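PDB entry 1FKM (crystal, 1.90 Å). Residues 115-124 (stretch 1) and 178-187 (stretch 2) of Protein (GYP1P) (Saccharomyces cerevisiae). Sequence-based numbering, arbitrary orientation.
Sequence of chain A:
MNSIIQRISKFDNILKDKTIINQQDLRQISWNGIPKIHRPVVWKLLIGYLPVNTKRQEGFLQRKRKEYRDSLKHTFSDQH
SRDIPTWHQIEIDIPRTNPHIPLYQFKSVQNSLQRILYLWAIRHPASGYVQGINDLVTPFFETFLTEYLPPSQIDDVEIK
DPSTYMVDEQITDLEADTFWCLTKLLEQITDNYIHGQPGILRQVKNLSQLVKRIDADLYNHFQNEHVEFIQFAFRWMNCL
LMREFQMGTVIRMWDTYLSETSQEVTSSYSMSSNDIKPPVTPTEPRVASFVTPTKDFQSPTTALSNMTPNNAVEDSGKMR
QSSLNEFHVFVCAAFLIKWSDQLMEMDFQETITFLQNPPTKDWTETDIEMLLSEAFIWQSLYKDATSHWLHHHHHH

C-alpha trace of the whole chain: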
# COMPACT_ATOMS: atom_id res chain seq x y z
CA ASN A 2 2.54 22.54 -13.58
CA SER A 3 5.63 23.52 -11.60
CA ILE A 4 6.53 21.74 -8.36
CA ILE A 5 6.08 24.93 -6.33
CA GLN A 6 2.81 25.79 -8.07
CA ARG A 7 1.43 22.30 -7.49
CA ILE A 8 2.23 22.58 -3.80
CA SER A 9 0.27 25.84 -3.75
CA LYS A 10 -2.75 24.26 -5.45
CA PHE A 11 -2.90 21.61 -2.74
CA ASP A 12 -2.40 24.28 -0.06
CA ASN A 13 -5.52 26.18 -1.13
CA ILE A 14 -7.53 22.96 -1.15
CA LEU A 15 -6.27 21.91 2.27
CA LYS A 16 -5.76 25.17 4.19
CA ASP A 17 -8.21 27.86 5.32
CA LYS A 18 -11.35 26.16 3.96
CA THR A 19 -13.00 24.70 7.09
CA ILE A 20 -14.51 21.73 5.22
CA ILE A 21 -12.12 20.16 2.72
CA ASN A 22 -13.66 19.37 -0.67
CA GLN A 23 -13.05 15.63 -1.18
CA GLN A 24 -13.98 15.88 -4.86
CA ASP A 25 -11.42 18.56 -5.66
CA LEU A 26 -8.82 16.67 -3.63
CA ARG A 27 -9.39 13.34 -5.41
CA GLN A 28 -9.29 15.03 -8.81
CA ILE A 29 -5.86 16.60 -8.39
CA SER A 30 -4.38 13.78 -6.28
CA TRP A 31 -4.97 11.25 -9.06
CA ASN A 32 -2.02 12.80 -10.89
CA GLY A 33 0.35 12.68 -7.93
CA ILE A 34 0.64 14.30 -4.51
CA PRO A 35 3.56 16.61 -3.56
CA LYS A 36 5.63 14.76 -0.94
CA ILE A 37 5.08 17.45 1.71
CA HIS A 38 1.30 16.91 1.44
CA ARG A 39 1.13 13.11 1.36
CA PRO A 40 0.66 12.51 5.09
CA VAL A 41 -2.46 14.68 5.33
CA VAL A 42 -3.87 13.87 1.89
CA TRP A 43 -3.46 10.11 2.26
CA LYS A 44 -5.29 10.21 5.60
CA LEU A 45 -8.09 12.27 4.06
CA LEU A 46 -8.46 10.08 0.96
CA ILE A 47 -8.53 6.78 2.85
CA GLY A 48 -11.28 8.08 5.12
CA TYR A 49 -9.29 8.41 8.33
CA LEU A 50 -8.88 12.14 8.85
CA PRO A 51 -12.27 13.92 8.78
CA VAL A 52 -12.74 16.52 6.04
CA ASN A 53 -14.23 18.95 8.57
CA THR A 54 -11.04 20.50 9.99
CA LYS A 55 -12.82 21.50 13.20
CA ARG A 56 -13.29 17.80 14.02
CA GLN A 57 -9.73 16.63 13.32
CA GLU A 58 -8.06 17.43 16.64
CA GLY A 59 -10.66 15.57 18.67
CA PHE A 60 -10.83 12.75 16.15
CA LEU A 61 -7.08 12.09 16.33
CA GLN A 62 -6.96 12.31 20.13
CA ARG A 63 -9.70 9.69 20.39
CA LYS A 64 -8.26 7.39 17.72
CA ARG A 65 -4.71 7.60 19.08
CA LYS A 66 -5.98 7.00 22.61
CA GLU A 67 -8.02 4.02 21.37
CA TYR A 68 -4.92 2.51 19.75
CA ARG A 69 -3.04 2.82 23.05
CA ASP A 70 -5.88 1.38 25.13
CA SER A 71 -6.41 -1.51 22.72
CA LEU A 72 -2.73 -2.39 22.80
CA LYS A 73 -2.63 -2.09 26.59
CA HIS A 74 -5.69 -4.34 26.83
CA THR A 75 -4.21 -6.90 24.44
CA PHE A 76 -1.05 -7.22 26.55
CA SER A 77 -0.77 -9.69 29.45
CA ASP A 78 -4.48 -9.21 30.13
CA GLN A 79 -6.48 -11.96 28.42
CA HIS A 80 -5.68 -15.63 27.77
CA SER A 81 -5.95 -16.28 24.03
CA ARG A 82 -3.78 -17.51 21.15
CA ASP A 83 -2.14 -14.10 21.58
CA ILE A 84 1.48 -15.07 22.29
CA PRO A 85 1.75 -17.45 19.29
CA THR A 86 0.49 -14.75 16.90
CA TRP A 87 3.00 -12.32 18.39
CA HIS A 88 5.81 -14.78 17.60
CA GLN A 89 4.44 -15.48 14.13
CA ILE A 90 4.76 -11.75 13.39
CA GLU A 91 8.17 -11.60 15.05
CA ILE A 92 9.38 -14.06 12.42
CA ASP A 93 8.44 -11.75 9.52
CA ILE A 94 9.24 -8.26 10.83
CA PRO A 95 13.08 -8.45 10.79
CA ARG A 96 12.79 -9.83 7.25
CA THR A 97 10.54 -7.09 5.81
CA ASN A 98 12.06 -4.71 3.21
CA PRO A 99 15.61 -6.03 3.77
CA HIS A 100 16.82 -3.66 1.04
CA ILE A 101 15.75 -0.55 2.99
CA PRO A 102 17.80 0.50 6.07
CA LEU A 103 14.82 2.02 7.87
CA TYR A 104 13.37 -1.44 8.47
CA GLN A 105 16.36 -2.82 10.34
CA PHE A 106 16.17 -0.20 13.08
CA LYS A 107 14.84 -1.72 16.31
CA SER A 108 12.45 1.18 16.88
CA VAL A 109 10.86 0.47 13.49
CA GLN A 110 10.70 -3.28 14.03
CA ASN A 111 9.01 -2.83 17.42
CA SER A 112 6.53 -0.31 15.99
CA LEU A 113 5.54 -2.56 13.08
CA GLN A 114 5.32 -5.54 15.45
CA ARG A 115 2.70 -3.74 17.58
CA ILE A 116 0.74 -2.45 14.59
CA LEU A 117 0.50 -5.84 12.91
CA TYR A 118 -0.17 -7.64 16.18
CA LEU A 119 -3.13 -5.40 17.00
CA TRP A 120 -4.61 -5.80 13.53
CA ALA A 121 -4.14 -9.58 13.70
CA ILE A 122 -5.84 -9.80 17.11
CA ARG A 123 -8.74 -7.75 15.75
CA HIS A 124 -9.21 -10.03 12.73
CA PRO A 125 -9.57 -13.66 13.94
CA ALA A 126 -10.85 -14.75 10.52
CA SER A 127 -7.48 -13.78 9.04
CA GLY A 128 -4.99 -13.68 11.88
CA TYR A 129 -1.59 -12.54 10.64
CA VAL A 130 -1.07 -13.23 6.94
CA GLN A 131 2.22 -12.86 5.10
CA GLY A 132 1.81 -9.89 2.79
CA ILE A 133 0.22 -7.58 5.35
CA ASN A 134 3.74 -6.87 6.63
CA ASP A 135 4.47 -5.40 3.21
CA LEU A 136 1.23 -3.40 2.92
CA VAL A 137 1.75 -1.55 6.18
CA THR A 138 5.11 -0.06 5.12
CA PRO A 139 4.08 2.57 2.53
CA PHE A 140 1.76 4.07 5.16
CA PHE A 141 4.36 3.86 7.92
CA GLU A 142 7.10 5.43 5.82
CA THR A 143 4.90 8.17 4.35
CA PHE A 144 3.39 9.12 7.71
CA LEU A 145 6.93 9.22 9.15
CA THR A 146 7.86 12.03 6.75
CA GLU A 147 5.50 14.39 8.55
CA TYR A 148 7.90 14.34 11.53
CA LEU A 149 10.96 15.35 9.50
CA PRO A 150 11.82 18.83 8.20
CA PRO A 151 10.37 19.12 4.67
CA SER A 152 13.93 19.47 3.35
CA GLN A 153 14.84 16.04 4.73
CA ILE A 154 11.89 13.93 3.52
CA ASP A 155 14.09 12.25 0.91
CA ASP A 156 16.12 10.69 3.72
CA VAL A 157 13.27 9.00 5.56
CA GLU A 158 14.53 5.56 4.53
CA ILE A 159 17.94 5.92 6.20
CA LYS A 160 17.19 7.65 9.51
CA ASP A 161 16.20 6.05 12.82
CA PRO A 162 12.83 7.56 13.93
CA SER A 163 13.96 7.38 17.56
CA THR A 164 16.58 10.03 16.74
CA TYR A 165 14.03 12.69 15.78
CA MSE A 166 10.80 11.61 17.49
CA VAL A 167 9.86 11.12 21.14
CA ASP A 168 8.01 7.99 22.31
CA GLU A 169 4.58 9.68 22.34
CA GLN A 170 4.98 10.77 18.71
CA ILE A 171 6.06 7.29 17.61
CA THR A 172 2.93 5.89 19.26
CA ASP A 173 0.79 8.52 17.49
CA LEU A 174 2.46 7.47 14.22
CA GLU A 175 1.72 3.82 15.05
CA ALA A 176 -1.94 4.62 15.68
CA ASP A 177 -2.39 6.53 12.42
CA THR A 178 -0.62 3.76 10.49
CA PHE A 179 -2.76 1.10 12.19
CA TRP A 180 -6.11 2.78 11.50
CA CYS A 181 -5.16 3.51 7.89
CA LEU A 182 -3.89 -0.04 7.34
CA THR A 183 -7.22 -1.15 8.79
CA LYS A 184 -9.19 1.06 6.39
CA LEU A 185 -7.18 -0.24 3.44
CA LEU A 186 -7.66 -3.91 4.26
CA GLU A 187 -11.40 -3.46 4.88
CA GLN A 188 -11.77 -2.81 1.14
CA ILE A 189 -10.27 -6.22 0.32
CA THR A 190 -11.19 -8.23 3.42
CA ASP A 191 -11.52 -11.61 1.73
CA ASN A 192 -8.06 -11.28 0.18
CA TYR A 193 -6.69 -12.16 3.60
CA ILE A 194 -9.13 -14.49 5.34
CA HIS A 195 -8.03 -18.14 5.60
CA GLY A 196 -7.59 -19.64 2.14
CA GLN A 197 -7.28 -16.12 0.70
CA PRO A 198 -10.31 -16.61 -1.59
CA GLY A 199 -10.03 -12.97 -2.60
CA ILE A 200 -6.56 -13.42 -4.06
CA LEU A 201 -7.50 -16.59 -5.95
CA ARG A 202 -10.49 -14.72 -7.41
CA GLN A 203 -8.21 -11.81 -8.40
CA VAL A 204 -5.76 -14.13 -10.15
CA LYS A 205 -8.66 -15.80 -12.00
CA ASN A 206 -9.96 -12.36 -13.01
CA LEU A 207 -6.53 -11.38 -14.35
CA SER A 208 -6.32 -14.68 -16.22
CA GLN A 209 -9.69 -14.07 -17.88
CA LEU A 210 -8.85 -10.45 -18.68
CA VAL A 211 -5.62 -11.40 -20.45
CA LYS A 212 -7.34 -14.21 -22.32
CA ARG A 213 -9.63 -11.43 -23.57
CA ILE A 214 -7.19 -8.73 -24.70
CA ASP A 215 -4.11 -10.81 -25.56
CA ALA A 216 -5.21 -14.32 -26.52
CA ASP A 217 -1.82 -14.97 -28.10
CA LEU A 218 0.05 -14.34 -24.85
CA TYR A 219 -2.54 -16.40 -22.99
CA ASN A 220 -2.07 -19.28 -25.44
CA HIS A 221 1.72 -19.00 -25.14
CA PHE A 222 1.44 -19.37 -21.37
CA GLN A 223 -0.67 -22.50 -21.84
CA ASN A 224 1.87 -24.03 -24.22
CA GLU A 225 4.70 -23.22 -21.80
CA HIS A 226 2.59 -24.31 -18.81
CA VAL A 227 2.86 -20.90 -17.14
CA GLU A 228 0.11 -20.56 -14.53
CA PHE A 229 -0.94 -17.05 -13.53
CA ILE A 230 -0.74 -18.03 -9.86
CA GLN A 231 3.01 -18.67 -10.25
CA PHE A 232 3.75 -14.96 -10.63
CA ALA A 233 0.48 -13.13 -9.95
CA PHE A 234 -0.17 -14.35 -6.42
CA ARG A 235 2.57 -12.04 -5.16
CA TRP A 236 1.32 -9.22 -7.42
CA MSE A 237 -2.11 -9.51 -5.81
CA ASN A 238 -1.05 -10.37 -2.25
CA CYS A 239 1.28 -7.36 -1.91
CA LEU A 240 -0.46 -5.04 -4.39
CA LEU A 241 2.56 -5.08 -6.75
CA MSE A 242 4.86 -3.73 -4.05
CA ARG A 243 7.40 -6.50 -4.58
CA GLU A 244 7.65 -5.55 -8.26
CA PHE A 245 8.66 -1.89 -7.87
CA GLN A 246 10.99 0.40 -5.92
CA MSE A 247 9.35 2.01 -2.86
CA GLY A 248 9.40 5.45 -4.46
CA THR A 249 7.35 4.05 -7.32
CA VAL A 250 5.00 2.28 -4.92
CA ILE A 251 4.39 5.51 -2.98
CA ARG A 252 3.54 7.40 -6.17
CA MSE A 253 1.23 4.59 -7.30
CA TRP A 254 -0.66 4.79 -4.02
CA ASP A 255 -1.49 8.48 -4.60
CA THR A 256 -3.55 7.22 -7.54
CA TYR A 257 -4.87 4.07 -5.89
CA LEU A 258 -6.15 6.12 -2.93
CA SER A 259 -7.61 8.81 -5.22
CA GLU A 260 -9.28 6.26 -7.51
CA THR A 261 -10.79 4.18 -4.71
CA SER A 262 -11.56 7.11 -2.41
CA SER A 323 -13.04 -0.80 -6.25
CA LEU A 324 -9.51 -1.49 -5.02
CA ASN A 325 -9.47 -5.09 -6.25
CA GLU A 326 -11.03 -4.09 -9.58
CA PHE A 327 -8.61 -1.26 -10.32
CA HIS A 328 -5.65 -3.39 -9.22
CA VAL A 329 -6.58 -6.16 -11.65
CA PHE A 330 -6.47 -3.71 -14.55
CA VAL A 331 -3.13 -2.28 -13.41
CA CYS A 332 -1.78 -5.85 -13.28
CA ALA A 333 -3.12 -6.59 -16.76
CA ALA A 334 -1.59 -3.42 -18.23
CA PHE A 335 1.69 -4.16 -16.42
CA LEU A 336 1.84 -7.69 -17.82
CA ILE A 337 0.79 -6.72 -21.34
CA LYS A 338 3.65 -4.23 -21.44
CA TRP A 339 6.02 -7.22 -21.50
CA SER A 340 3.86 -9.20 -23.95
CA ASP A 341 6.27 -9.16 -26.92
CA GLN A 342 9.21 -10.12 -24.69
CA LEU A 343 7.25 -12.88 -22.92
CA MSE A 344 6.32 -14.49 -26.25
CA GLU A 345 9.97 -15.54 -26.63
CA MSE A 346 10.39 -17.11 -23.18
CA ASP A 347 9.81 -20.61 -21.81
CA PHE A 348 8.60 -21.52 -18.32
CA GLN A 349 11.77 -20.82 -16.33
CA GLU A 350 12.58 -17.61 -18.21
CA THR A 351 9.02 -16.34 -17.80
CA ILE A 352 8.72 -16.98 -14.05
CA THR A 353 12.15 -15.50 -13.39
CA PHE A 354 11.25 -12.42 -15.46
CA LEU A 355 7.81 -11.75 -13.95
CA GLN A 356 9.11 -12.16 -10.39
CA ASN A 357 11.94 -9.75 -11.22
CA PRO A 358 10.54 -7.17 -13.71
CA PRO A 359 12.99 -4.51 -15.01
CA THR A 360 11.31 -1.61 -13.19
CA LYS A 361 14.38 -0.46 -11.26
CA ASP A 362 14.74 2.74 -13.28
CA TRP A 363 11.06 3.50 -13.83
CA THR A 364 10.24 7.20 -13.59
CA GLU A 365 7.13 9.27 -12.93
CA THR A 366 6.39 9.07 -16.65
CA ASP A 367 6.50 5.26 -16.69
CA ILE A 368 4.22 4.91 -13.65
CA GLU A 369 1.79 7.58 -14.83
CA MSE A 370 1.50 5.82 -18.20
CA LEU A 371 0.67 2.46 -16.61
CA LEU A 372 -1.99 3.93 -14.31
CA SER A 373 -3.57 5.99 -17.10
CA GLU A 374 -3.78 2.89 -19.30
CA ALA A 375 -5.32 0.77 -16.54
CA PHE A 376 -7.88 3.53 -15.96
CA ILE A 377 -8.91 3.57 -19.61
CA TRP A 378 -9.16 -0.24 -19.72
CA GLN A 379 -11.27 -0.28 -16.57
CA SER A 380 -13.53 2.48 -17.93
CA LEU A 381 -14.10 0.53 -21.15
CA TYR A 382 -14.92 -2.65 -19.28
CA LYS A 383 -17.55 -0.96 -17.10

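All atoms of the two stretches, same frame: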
# COMPACT_ATOMS: atom_id res chain seq x y z
N ARG A 115 3.92 -4.12 16.85
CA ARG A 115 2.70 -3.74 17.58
C ARG A 115 1.52 -3.48 16.64
O ARG A 115 0.40 -3.91 16.90
CB ARG A 115 2.96 -2.50 18.44
CG ARG A 115 3.92 -2.73 19.60
CD ARG A 115 3.96 -1.52 20.53
NE ARG A 115 4.74 -0.41 20.00
CZ ARG A 115 6.04 -0.24 20.20
NH1 ARG A 115 6.73 -1.12 20.92
NH2 ARG A 115 6.67 0.82 19.69
N ILE A 116 1.78 -2.75 15.56
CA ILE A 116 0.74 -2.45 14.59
C ILE A 116 0.13 -3.72 14.00
O ILE A 116 -1.10 -3.88 13.97
CB ILE A 116 1.29 -1.58 13.43
CG1 ILE A 116 1.69 -0.20 13.97
CG2 ILE A 116 0.24 -1.45 12.33
CD1 ILE A 116 2.48 0.65 12.96
N LEU A 117 0.98 -4.61 13.52
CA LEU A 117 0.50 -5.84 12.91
C LEU A 117 -0.15 -6.77 13.92
O LEU A 117 -1.13 -7.45 13.60
CB LEU A 117 1.65 -6.57 12.21
CG LEU A 117 2.25 -5.80 11.04
CD1 LEU A 117 3.42 -6.58 10.46
CD2 LEU A 117 1.19 -5.57 9.97
N TYR A 118 0.38 -6.78 15.14
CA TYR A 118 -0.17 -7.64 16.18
C TYR A 118 -1.60 -7.21 16.50
O TYR A 118 -2.50 -8.05 16.57
CB TYR A 118 0.69 -7.55 17.44
CG TYR A 118 0.16 -8.37 18.60
CD1 TYR A 118 0.12 -9.76 18.53
CD2 TYR A 118 -0.32 -7.75 19.75
CE1 TYR A 118 -0.39 -10.53 19.59
CE2 TYR A 118 -0.83 -8.50 20.81
CZ TYR A 118 -0.86 -9.88 20.73
OH TYR A 118 -1.39 -10.62 21.77
N LEU A 119 -1.80 -5.91 16.69
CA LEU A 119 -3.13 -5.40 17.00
C LEU A 119 -4.13 -5.70 15.89
O LEU A 119 -5.27 -6.09 16.16
CB LEU A 119 -3.09 -3.90 17.27
CG LEU A 119 -4.44 -3.30 17.69
CD1 LEU A 119 -4.96 -4.01 18.94
CD2 LEU A 119 -4.29 -1.80 17.94
N TRP A 120 -3.71 -5.52 14.64
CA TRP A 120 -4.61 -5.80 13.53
C TRP A 120 -4.95 -7.29 13.50
O TRP A 120 -6.10 -7.68 13.30
CB TRP A 120 -3.97 -5.41 12.19
CG TRP A 120 -4.92 -5.61 11.03
CD1 TRP A 120 -5.79 -4.69 10.52
CD2 TRP A 120 -5.13 -6.82 10.29
NE1 TRP A 120 -6.54 -5.26 9.51
CE2 TRP A 120 -6.15 -6.56 9.35
CE3 TRP A 120 -4.56 -8.10 10.34
CZ2 TRP A 120 -6.61 -7.54 8.46
CZ3 TRP A 120 -5.02 -9.07 9.45
CH2 TRP A 120 -6.04 -8.78 8.53
N ALA A 121 -3.93 -8.13 13.71
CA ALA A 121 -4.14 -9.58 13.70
C ALA A 121 -5.10 -10.03 14.80
O ALA A 121 -5.96 -10.89 14.58
CB ALA A 121 -2.80 -10.30 13.84
N ILE A 122 -4.97 -9.45 15.98
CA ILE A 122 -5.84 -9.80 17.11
C ILE A 122 -7.27 -9.36 16.83
O ILE A 122 -8.23 -10.01 17.26
CB ILE A 122 -5.34 -9.14 18.41
CG1 ILE A 122 -4.00 -9.75 18.81
CG2 ILE A 122 -6.37 -9.30 19.52
CD1 ILE A 122 -4.03 -11.25 18.97
N ARG A 123 -7.42 -8.27 16.09
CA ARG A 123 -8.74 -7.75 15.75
C ARG A 123 -9.39 -8.43 14.55
O ARG A 123 -10.54 -8.13 14.22
CB ARG A 123 -8.67 -6.25 15.50
CG ARG A 123 -8.49 -5.43 16.75
CD ARG A 123 -8.85 -3.99 16.46
NE ARG A 123 -8.94 -3.19 17.67
CZ ARG A 123 -9.64 -2.07 17.76
NH1 ARG A 123 -10.31 -1.63 16.70
NH2 ARG A 123 -9.66 -1.38 18.89
N HIS A 124 -8.67 -9.33 13.89
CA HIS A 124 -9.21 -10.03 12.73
C HIS A 124 -8.98 -11.53 12.81
O HIS A 124 -8.19 -12.09 12.04
CB HIS A 124 -8.62 -9.47 11.43
CG HIS A 124 -8.96 -8.04 11.17
ND1 HIS A 124 -8.43 -7.00 11.90
CD2 HIS A 124 -9.84 -7.48 10.30
CE1 HIS A 124 -8.97 -5.87 11.50
NE2 HIS A 124 -9.83 -6.13 10.53
N THR A 178 -0.97 4.82 11.43
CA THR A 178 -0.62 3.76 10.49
C THR A 178 -1.59 2.59 10.64
O THR A 178 -2.11 2.07 9.65
CB THR A 178 0.83 3.29 10.75
OG1 THR A 178 1.73 4.40 10.59
CG2 THR A 178 1.23 2.19 9.77
N PHE A 179 -1.84 2.20 11.88
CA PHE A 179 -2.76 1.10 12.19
C PHE A 179 -4.18 1.33 11.67
O PHE A 179 -4.77 0.45 11.02
CB PHE A 179 -2.83 0.90 13.71
CG PHE A 179 -3.96 0.02 14.15
CD1 PHE A 179 -3.90 -1.36 13.95
CD2 PHE A 179 -5.10 0.57 14.72
CE1 PHE A 179 -4.97 -2.18 14.32
CE2 PHE A 179 -6.18 -0.24 15.09
CZ PHE A 179 -6.12 -1.62 14.89
N TRP A 180 -4.75 2.49 11.95
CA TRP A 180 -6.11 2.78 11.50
C TRP A 180 -6.20 2.89 9.98
O TRP A 180 -7.23 2.55 9.39
CB TRP A 180 -6.63 4.07 12.14
CG TRP A 180 -6.87 3.96 13.62
CD1 TRP A 180 -6.22 4.64 14.60
CD2 TRP A 180 -7.81 3.10 14.28
NE1 TRP A 180 -6.70 4.27 15.83
CE2 TRP A 180 -7.68 3.32 15.66
CE3 TRP A 180 -8.76 2.17 13.83
CZ2 TRP A 180 -8.46 2.65 16.61
CZ3 TRP A 180 -9.54 1.50 14.77
CH2 TRP A 180 -9.38 1.75 16.15
N CYS A 181 -5.15 3.39 9.34
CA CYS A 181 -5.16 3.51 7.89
C CYS A 181 -4.96 2.14 7.25
O CYS A 181 -5.56 1.83 6.22
CB CYS A 181 -4.11 4.51 7.41
SG CYS A 181 -4.57 6.22 7.84
N LEU A 182 -4.11 1.31 7.86
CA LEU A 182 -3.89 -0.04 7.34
C LEU A 182 -5.24 -0.76 7.45
O LEU A 182 -5.64 -1.50 6.55
CB LEU A 182 -2.87 -0.81 8.20
CG LEU A 182 -2.74 -2.31 7.89
CD1 LEU A 182 -2.19 -2.49 6.48
CD2 LEU A 182 -1.83 -2.97 8.91
N THR A 183 -5.92 -0.53 8.56
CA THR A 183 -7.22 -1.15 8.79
C THR A 183 -8.22 -0.74 7.72
O THR A 183 -8.93 -1.58 7.17
CB THR A 183 -7.76 -0.80 10.20
OG1 THR A 183 -6.88 -1.35 11.20
CG2 THR A 183 -9.17 -1.37 10.41
N LYS A 184 -8.27 0.56 7.41
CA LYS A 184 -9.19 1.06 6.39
C LYS A 184 -8.88 0.47 5.02
O LYS A 184 -9.79 0.16 4.26
CB LYS A 184 -9.12 2.60 6.30
CG LYS A 184 -9.85 3.34 7.40
CD LYS A 184 -11.36 3.17 7.27
CE LYS A 184 -12.11 3.91 8.38
NZ LYS A 184 -13.58 3.68 8.29
N LEU A 185 -7.60 0.32 4.72
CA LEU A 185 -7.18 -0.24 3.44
C LEU A 185 -7.65 -1.68 3.30
O LEU A 185 -8.33 -2.03 2.33
CB LEU A 185 -5.65 -0.22 3.31
CG LEU A 185 -5.10 -0.83 2.02
CD1 LEU A 185 -5.51 0.05 0.84
CD2 LEU A 185 -3.58 -0.95 2.09
N LEU A 186 -7.30 -2.51 4.28
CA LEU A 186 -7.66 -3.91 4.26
C LEU A 186 -9.17 -4.19 4.30
O LEU A 186 -9.62 -5.25 3.86
CB LEU A 186 -6.95 -4.64 5.40
CG LEU A 186 -5.41 -4.62 5.33
CD1 LEU A 186 -4.83 -5.35 6.52
CD2 LEU A 186 -4.94 -5.28 4.05
N GLU A 187 -9.96 -3.25 4.82
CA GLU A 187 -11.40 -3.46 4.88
C GLU A 187 -12.01 -3.41 3.48
O GLU A 187 -13.15 -3.85 3.28
CB GLU A 187 -12.06 -2.42 5.79
CG GLU A 187 -11.63 -2.53 7.24
CD GLU A 187 -12.32 -1.54 8.15
OE1 GLU A 187 -12.49 -0.36 7.75
OE2 GLU A 187 -12.69 -1.92 9.29
O HOH W 1 -8.96 -4.39 8.13
O HOH W 2 -11.92 -4.57 9.84

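Two helices, each begun earlier in the chain, pack here with their axes 9.8 Å apart at closest approach and their N-to-C directions 45° apart. The contact buries 543 Å² summed over both sides. The backbones come nearest where Ile116 CA lies 5.5 Å from Phe179 CA; one turn on, Trp120 CA and Thr183 CA are 7.1 Å apart. No hydrogen bond runs directly between the stretches, so shape carries most of the direct contact.

The main bump is Phe179, which has 105 Å² covered by the other stretch. Its CA-to-CB bond points sideways, but with chi1 at 167° (t) the ring reaches across the gap and fills a hollow made by Ile116, Leu119, Trp120 and Arg123. Leu119 covers one ring face: its CD2 sits 3.6 Å from the ring centroid and 15° off the normal, a CH-pi contact. At the ring edge lie Trp120 N, 3.6 Å from Phe179 CE1, and Arg123 CD, 3.9 Å from Phe179 CZ. A flat ring suits this place because it offers a broad face to a methyl and a thin rim to the backbone.

Ile116 fits beside the base of that ring. Its CG2 is 4.1 Å from Phe179 CB and 4.3 Å from Leu182 CD2, while its CD1 meets Thr178 CG2 at 3.8 Å. The branched side chain thus touches three residues of the opposing helix. Leu117 points away at CB, yet its CD2 comes back to within 4.1 Å of Leu182 CD2, extending the apolar packing.

Trp120, with 85 Å² covered, is the second large bump, projecting from the first helix with chi1 at -176° (t). Its CE2 is 3.3 Å from Leu186 CD1, a tight apolar contact, and Thr183 OG1 lies near the ring plane, 3.6 Å from Trp120 CD1. That hydroxyl is already engaged, donating to Phe179 O at 2.8 Å within its own helix; a small side chain here leaves room for the indole edge.

Polar links are made through solvent. Water 1 accepts from Trp120 NE1 at 2.9 Å and donates to Thr183 O at 3.0 Å, satisfying the indole nitrogen. Water 2 donates to Glu187 OE2 at 2.8 Å and hydrogen-bonds His124 NE2 at 2.7 Å. His124 ND1 donates to Trp120 O at 2.8 Å, tying the imidazole to its own stretch.

Arg123, partly exposed, combines aliphatic contact with Phe179 and an approach of its NH1 to within 3.5 Å of Trp180 CH2.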